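Local coordinates for protein chlorella virus DNA ligase-adenylate (Chlorella virus, PDB 1FVI) that probably seals nicks in duplex DNA as an ATP-dependent DNA ligase, working through a covalent enzyme-adenylate that this structure captures, at residues Lys4-Ala9 / Gly181-Met186; Ile197-Leu202 / Arg256-Asn261. The protein carries 1 engineered substitution. All blocks are in the same frame, centred on the assembly; numbering follows the deposited sequence.

In the fold
The two contacts exemplify how one chain joins its parts by different chemistry in its two domains. Contact 1 is buried in the nucleotidyltransferase domain, where the segment leading into strand 9-10 meets strand 184-186 and the residues just before it through main-chain hydrogen bonds, apolar packing and a lysine that reaches the adenylate. Contact 2 lies at the surface of the OB domain, on the opposite side of the chain's centre, and is held by side chains of a strand and a helix, each packing on side chains and main chain of the other, with no hydrogen bond between them. Their centres are about 40 Å apart and they share no element, yet strand 190-201 directly follows strand 184-186.

Contact 1: residues Lys4-Ala9 / Gly181-Met186; sequences KPLLAA and GILLKM. With AMP (adenosine monophosphate), chain C; SO4 (sulfate ion), chain B.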
loop_
_atom_site.group_PDB
_atom_site.type_symbol
_atom_site.label_atom_id
_atom_site.label_comp_id
_atom_site.label_asym_id
_atom_site.label_seq_id
_atom_site.Cartn_x
_atom_site.Cartn_y
_atom_site.Cartn_z
ATOM N N LYS A 4 13.908 0.635 17.995
ATOM C CA LYS A 4 13.583 1.681 17.012
ATOM C C LYS A 4 13.114 0.949 15.758
ATOM O O LYS A 4 13.538 -0.182 15.506
ATOM C CB LYS A 4 14.786 2.601 16.719
ATOM C CG LYS A 4 16.021 1.919 16.193
ATOM C CD LYS A 4 17.168 2.895 16.058
ATOM C CE LYS A 4 17.538 3.450 17.421
ATOM N NZ LYS A 4 18.660 4.439 17.376
ATOM N N PRO A 5 12.240 1.571 14.951
ATOM C CA PRO A 5 11.786 0.849 13.763
ATOM C C PRO A 5 12.806 0.511 12.670
ATOM O O PRO A 5 13.897 1.087 12.575
ATOM C CB PRO A 5 10.624 1.714 13.263
ATOM C CG PRO A 5 11.044 3.058 13.615
ATOM C CD PRO A 5 11.609 2.898 15.021
ATOM N N LEU A 6 12.450 -0.513 11.909
ATOM C CA LEU A 6 13.237 -0.973 10.778
ATOM C C LEU A 6 12.936 0.003 9.618
ATOM O O LEU A 6 11.769 0.264 9.297
ATOM C CB LEU A 6 12.775 -2.381 10.378
ATOM C CG LEU A 6 13.608 -3.341 9.511
ATOM C CD1 LEU A 6 12.641 -4.299 8.832
ATOM C CD2 LEU A 6 14.479 -2.641 8.478
ATOM N N LEU A 7 13.982 0.577 9.034
ATOM C CA LEU A 7 13.807 1.490 7.915
ATOM C C LEU A 7 14.395 0.897 6.633
ATOM O O LEU A 7 15.156 -0.071 6.662
ATOM C CB LEU A 7 14.384 2.864 8.248
ATOM C CG LEU A 7 13.724 3.474 9.487
ATOM C CD1 LEU A 7 14.412 4.781 9.833
ATOM C CD2 LEU A 7 12.215 3.686 9.250
ATOM N N ALA A 8 13.982 1.450 5.503
ATOM C CA ALA A 8 14.405 0.956 4.204
ATOM C C ALA A 8 15.444 1.765 3.447
ATOM O O ALA A 8 15.578 2.982 3.603
ATOM C CB ALA A 8 13.154 0.764 3.295
ATOM N N ALA A 9 16.217 1.045 2.655
ATOM C CA ALA A 9 17.173 1.669 1.773
ATOM C C ALA A 9 16.377 1.835 0.452
ATOM O O ALA A 9 15.339 1.194 0.244
ATOM C CB ALA A 9 18.375 0.755 1.575
ATOM N N GLY A 181 19.779 -5.768 1.899
ATOM C CA GLY A 181 18.540 -6.187 1.273
ATOM C C GLY A 181 17.489 -6.638 2.275
ATOM O O GLY A 181 16.671 -7.500 1.954
ATOM N N ILE A 182 17.492 -6.040 3.473
ATOM C CA ILE A 182 16.542 -6.415 4.529
ATOM C C ILE A 182 15.200 -5.765 4.274
ATOM O O ILE A 182 14.154 -6.415 4.346
ATOM C CB ILE A 182 17.080 -6.017 5.949
ATOM C CG1 ILE A 182 18.312 -6.859 6.310
ATOM C CG2 ILE A 182 16.013 -6.196 7.022
ATOM C CD1 ILE A 182 19.038 -6.340 7.524
ATOM N N LEU A 183 15.242 -4.486 3.929
ATOM C CA LEU A 183 14.027 -3.731 3.638
ATOM C C LEU A 183 14.402 -2.687 2.612
ATOM O O LEU A 183 15.268 -1.856 2.870
ATOM C CB LEU A 183 13.480 -3.054 4.903
ATOM C CG LEU A 183 11.974 -2.817 5.076
ATOM C CD1 LEU A 183 11.748 -1.362 5.437
ATOM C CD2 LEU A 183 11.121 -3.283 3.848
ATOM N N LEU A 184 13.747 -2.747 1.453
ATOM C CA LEU A 184 14.007 -1.821 0.356
ATOM C C LEU A 184 12.724 -1.209 -0.202
ATOM O O LEU A 184 11.690 -1.872 -0.295
ATOM C CB LEU A 184 14.740 -2.539 -0.796
ATOM C CG LEU A 184 15.984 -3.410 -0.542
ATOM C CD1 LEU A 184 16.396 -4.061 -1.856
ATOM C CD2 LEU A 184 17.132 -2.601 0.045
ATOM N N LYS A 185 12.789 0.068 -0.560
ATOM C CA LYS A 185 11.635 0.728 -1.149
ATOM C C LYS A 185 11.864 0.949 -2.644
ATOM O O LYS A 185 12.956 1.333 -3.088
ATOM C CB LYS A 185 11.228 2.011 -0.400
ATOM C CG LYS A 185 12.298 2.993 -0.047
ATOM C CD LYS A 185 11.730 4.029 0.912
ATOM C CE LYS A 185 12.629 5.233 1.048
ATOM N NZ LYS A 185 11.977 6.320 1.830
ATOM N N MET A 186 10.828 0.636 -3.411
ATOM C CA MET A 186 10.888 0.723 -4.851
ATOM C C MET A 186 9.748 1.491 -5.497
ATOM O O MET A 186 8.584 1.221 -5.263
ATOM C CB MET A 186 10.937 -0.688 -5.434
ATOM C CG MET A 186 10.793 -0.731 -6.939
ATOM S SD MET A 186 10.770 -2.378 -7.593
ATOM C CE MET A 186 9.094 -2.620 -7.711
HETATM P P AMP C . 8.295 6.242 1.011
HETATM O O1P AMP C . 9.582 6.793 0.591
HETATM O O3P AMP C . 7.630 7.554 1.600
HETATM O "O5'" AMP C . 8.469 5.396 2.244
HETATM C "C5'" AMP C . 7.258 4.855 2.967
HETATM C "C4'" AMP C . 7.490 4.670 4.450
HETATM O "O4'" AMP C . 6.458 3.791 4.907
HETATM C "C3'" AMP C . 8.836 3.992 4.795
HETATM O "O3'" AMP C . 9.472 4.506 5.966
HETATM C "C2'" AMP C . 8.480 2.571 5.071
HETATM O "O2'" AMP C . 9.362 2.024 6.044
HETATM C "C1'" AMP C . 6.995 2.618 5.471
HETATM N N9 AMP C . 6.276 1.481 4.929
HETATM C C8 AMP C . 5.101 1.576 4.217
HETATM N N7 AMP C . 4.690 0.394 3.854
HETATM C C5 AMP C . 5.607 -0.532 4.330
HETATM C C6 AMP C . 5.697 -1.930 4.253
HETATM N N6 AMP C . 4.776 -2.689 3.613
HETATM N N1 AMP C . 6.761 -2.493 4.854
HETATM C C2 AMP C . 7.651 -1.750 5.472
HETATM N N3 AMP C . 7.694 -0.423 5.623
HETATM C C4 AMP C . 6.626 0.179 5.023
HETATM S S SO4 B . 11.570 7.247 5.265
HETATM O O1 SO4 B . 12.430 7.700 6.353
HETATM O O2 SO4 B . 12.154 6.033 4.600
HETATM O O3 SO4 B . 11.351 8.343 4.188
HETATM O O4 SO4 B . 10.178 6.937 5.808
#
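Two main-chain hydrogen bonds form the first shell where Lys4-Ala9 meets Gly181-Met186. Ala9 N donates to Leu183 O at 3.1 Å, lying in the carbonyl plane, and Lys185 N returns a bond to Ala9 O at 2.9 Å, arriving nearly along the C=O axis (170° at the oxygen). Ala9 thus bridges Leu184 in parallel register, and on their shared face of the sheet the Ala9 methyl rests against Leu184 CD2. Packing is tightest one residue earlier, where Ala8 CB is only 3.3 Å from Leu183 CD1, closer than normal van der Waals contact. Leu6, its CG anti to the backbone N, crosses Leu183 obliquely and lays CD2 on Leu183 CB at 3.7 Å.

This pairing places strand 9-10 at the edge of a mixed sheet in the nucleotidyltransferase domain, beside 184-186, whose Lys185 belongs to the adenylate pocket. Lys185 starts from the crowded first torsion (chi1 47°), then runs extended to the nucleotide phosphate. Its NZ donates hydrogen bonds to AMP O1P (2.7 Å) and to O2 of a sulfate probably taken from the crystallisation liquor (2.8 Å), two anionic partners likely to keep the amine protonated. Leu183 CD2 comes within 4.1 Å of AMP C2, at the adenine. Farther out, Arg41 also holds the sulfate, Lys26 carries the covalent AMP near Lys185, and Arg31 bonds Leu6 O.

Contact 2: residues Ile197-Leu202 / Arg256-Asn261; sequences ISMTAL and RDFWQN
One group of contacts is made at the Trp259 ring where Ile197-Leu202 meets Arg256-Asn261. The Trp259 side chain, with CG anti to the backbone N (chi1 -165°), swings its six-membered ring toward the strand, and Ala201 CB sits over one face of it in a CH-pi contact, 3.8 Å from the ring centroid and 27° off the normal. The methyl is displaced toward the rim, so its nearest atom is Trp259 CH2 at 3.4 Å. Met199 CB instead meets the same ring at its edge, near the ring plane, 4.0 Å from CZ3.

Thioether packing supplies the second set. Met199 has CG anti to its carbonyl carbon and is extended beyond, which carries its tip to the helix backbone: SD is 3.6 Å from Phe258 O. Its methyl, CE, ends 3.8 Å from Phe258 CD2, the two side chains crossing at about a right angle, while Tyr265 meets the Phe258 ring edge-to-face.

Lys262 makes a cation-pi contact with Trp259, its NZ hydrogen-bonds Trp259 O, and Met199 packs on it.

The axes of strand 197-201 and helix 256-260 approach to 9.8 Å, their directions 116° apart. Helix 252-260 comes between the third strand, 244-246, and the fourth, 269-275, and packs on the first, 190-201, the place of the helix capping the five-stranded barrel of an OB fold, as in other ATP-dependent DNA ligases.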
loop_
_atom_site.group_PDB
_atom_site.type_symbol
_atom_site.label_atom_id
_atom_site.label_comp_id
_atom_site.label_asym_id
_atom_site.label_seq_id
_atom_site.Cartn_x
_atom_site.Cartn_y
_atom_site.Cartn_z
ATOM N N ILE A 197 -9.526 11.392 -24.522
ATOM C CA ILE A 197 -10.188 11.626 -25.802
ATOM C C ILE A 197 -11.509 10.860 -25.934
ATOM O O ILE A 197 -12.481 11.393 -26.456
ATOM C CB ILE A 197 -9.261 11.345 -26.990
ATOM C CG1 ILE A 197 -8.929 9.872 -27.080
ATOM C CG2 ILE A 197 -7.968 12.154 -26.854
ATOM C CD1 ILE A 197 -7.766 9.597 -28.009
ATOM N N SER A 198 -11.566 9.647 -25.396
ATOM C CA SER A 198 -12.790 8.846 -25.436
ATOM C C SER A 198 -12.819 7.819 -24.283
ATOM O O SER A 198 -11.860 7.706 -23.533
ATOM C CB SER A 198 -12.940 8.143 -26.793
ATOM O OG SER A 198 -11.898 7.205 -27.000
ATOM N N MET A 199 -13.939 7.110 -24.131
ATOM C CA MET A 199 -14.097 6.098 -23.087
ATOM C C MET A 199 -14.765 4.843 -23.616
ATOM O O MET A 199 -15.503 4.879 -24.605
ATOM C CB MET A 199 -14.932 6.626 -21.922
ATOM C CG MET A 199 -14.280 7.728 -21.142
ATOM S SD MET A 199 -15.312 8.246 -19.786
ATOM C CE MET A 199 -14.395 9.726 -19.276
ATOM N N THR A 200 -14.521 3.737 -22.925
ATOM C CA THR A 200 -15.091 2.462 -23.295
ATOM C C THR A 200 -15.771 1.925 -22.043
ATOM O O THR A 200 -15.159 1.923 -20.967
ATOM C CB THR A 200 -14.002 1.484 -23.722
ATOM O OG1 THR A 200 -13.214 2.084 -24.747
ATOM C CG2 THR A 200 -14.611 0.211 -24.259
ATOM N N ALA A 201 -17.039 1.519 -22.180
ATOM C CA ALA A 201 -17.823 0.977 -21.070
ATOM C C ALA A 201 -17.284 -0.368 -20.562
ATOM O O ALA A 201 -16.540 -1.060 -21.268
ATOM C CB ALA A 201 -19.272 0.837 -21.481
ATOM N N LEU A 202 -17.704 -0.742 -19.354
ATOM C CA LEU A 202 -17.267 -1.985 -18.721
ATOM C C LEU A 202 -18.120 -3.228 -18.999
ATOM O O LEU A 202 -17.577 -4.293 -19.300
ATOM C CB LEU A 202 -17.127 -1.774 -17.208
ATOM C CG LEU A 202 -16.753 -2.955 -16.303
ATOM C CD1 LEU A 202 -15.468 -3.644 -16.773
ATOM C CD2 LEU A 202 -16.597 -2.449 -14.873
ATOM N N ARG A 256 -18.003 4.900 -12.324
ATOM C CA ARG A 256 -19.377 5.370 -12.475
ATOM C C ARG A 256 -19.388 6.865 -12.805
ATOM O O ARG A 256 -20.015 7.285 -13.774
ATOM C CB ARG A 256 -20.165 5.091 -11.197
ATOM C CG ARG A 256 -21.583 5.657 -11.167
ATOM C CD ARG A 256 -21.665 6.904 -10.288
ATOM N NE ARG A 256 -21.261 6.631 -8.909
ATOM C CZ ARG A 256 -22.106 6.459 -7.896
ATOM N NH1 ARG A 256 -23.418 6.531 -8.092
ATOM N NH2 ARG A 256 -21.635 6.211 -6.683
ATOM N N ASP A 257 -18.643 7.660 -12.040
ATOM C CA ASP A 257 -18.578 9.106 -12.283
ATOM C C ASP A 257 -18.083 9.447 -13.683
ATOM O O ASP A 257 -18.716 10.235 -14.391
ATOM C CB ASP A 257 -17.719 9.802 -11.224
ATOM C CG ASP A 257 -18.369 9.794 -9.859
ATOM O OD1 ASP A 257 -19.577 9.486 -9.784
ATOM O OD2 ASP A 257 -17.675 10.096 -8.866
ATOM N N PHE A 258 -16.945 8.866 -14.062
ATOM C CA PHE A 258 -16.368 9.065 -15.388
ATOM C C PHE A 258 -17.416 8.771 -16.473
ATOM O O PHE A 258 -17.575 9.575 -17.387
ATOM C CB PHE A 258 -15.142 8.157 -15.593
ATOM C CG PHE A 258 -13.837 8.773 -15.152
ATOM C CD1 PHE A 258 -12.970 8.074 -14.317
ATOM C CD2 PHE A 258 -13.447 10.031 -15.614
ATOM C CE1 PHE A 258 -11.727 8.612 -13.950
ATOM C CE2 PHE A 258 -12.204 10.581 -15.254
ATOM C CZ PHE A 258 -11.345 9.863 -14.420
ATOM N N TRP A 259 -18.170 7.670 -16.322
ATOM C CA TRP A 259 -19.205 7.269 -17.293
ATOM C C TRP A 259 -20.517 8.062 -17.287
ATOM O O TRP A 259 -21.117 8.267 -18.336
ATOM C CB TRP A 259 -19.549 5.790 -17.156
ATOM C CG TRP A 259 -20.325 5.254 -18.340
ATOM C CD1 TRP A 259 -21.654 4.926 -18.381
ATOM C CD2 TRP A 259 -19.801 4.954 -19.642
ATOM N NE1 TRP A 259 -21.985 4.432 -19.621
ATOM C CE2 TRP A 259 -20.867 4.440 -20.415
ATOM C CE3 TRP A 259 -18.534 5.069 -20.229
ATOM C CZ2 TRP A 259 -20.701 4.041 -21.746
ATOM C CZ3 TRP A 259 -18.370 4.672 -21.556
ATOM C CH2 TRP A 259 -19.450 4.164 -22.298
ATOM N N GLN A 260 -20.992 8.447 -16.109
ATOM C CA GLN A 260 -22.224 9.211 -16.013
ATOM C C GLN A 260 -22.006 10.632 -16.537
ATOM O O GLN A 260 -22.901 11.227 -17.141
ATOM C CB GLN A 260 -22.725 9.246 -14.570
ATOM C CG GLN A 260 -23.095 7.886 -14.010
ATOM C CD GLN A 260 -24.137 7.165 -14.850
ATOM O OE1 GLN A 260 -23.967 5.993 -15.209
ATOM N NE2 GLN A 260 -25.231 7.860 -15.160
ATOM N N ASN A 261 -20.807 11.169 -16.320
ATOM C CA ASN A 261 -20.483 12.513 -16.785
ATOM C C ASN A 261 -19.302 12.526 -17.743
ATOM O O ASN A 261 -18.530 13.476 -17.743
ATOM C CB ASN A 261 -20.177 13.432 -15.596
ATOM C CG ASN A 261 -21.422 13.850 -14.839
ATOM O OD1 ASN A 261 -21.825 13.194 -13.877
ATOM N ND2 ASN A 261 -22.039 14.953 -15.271
#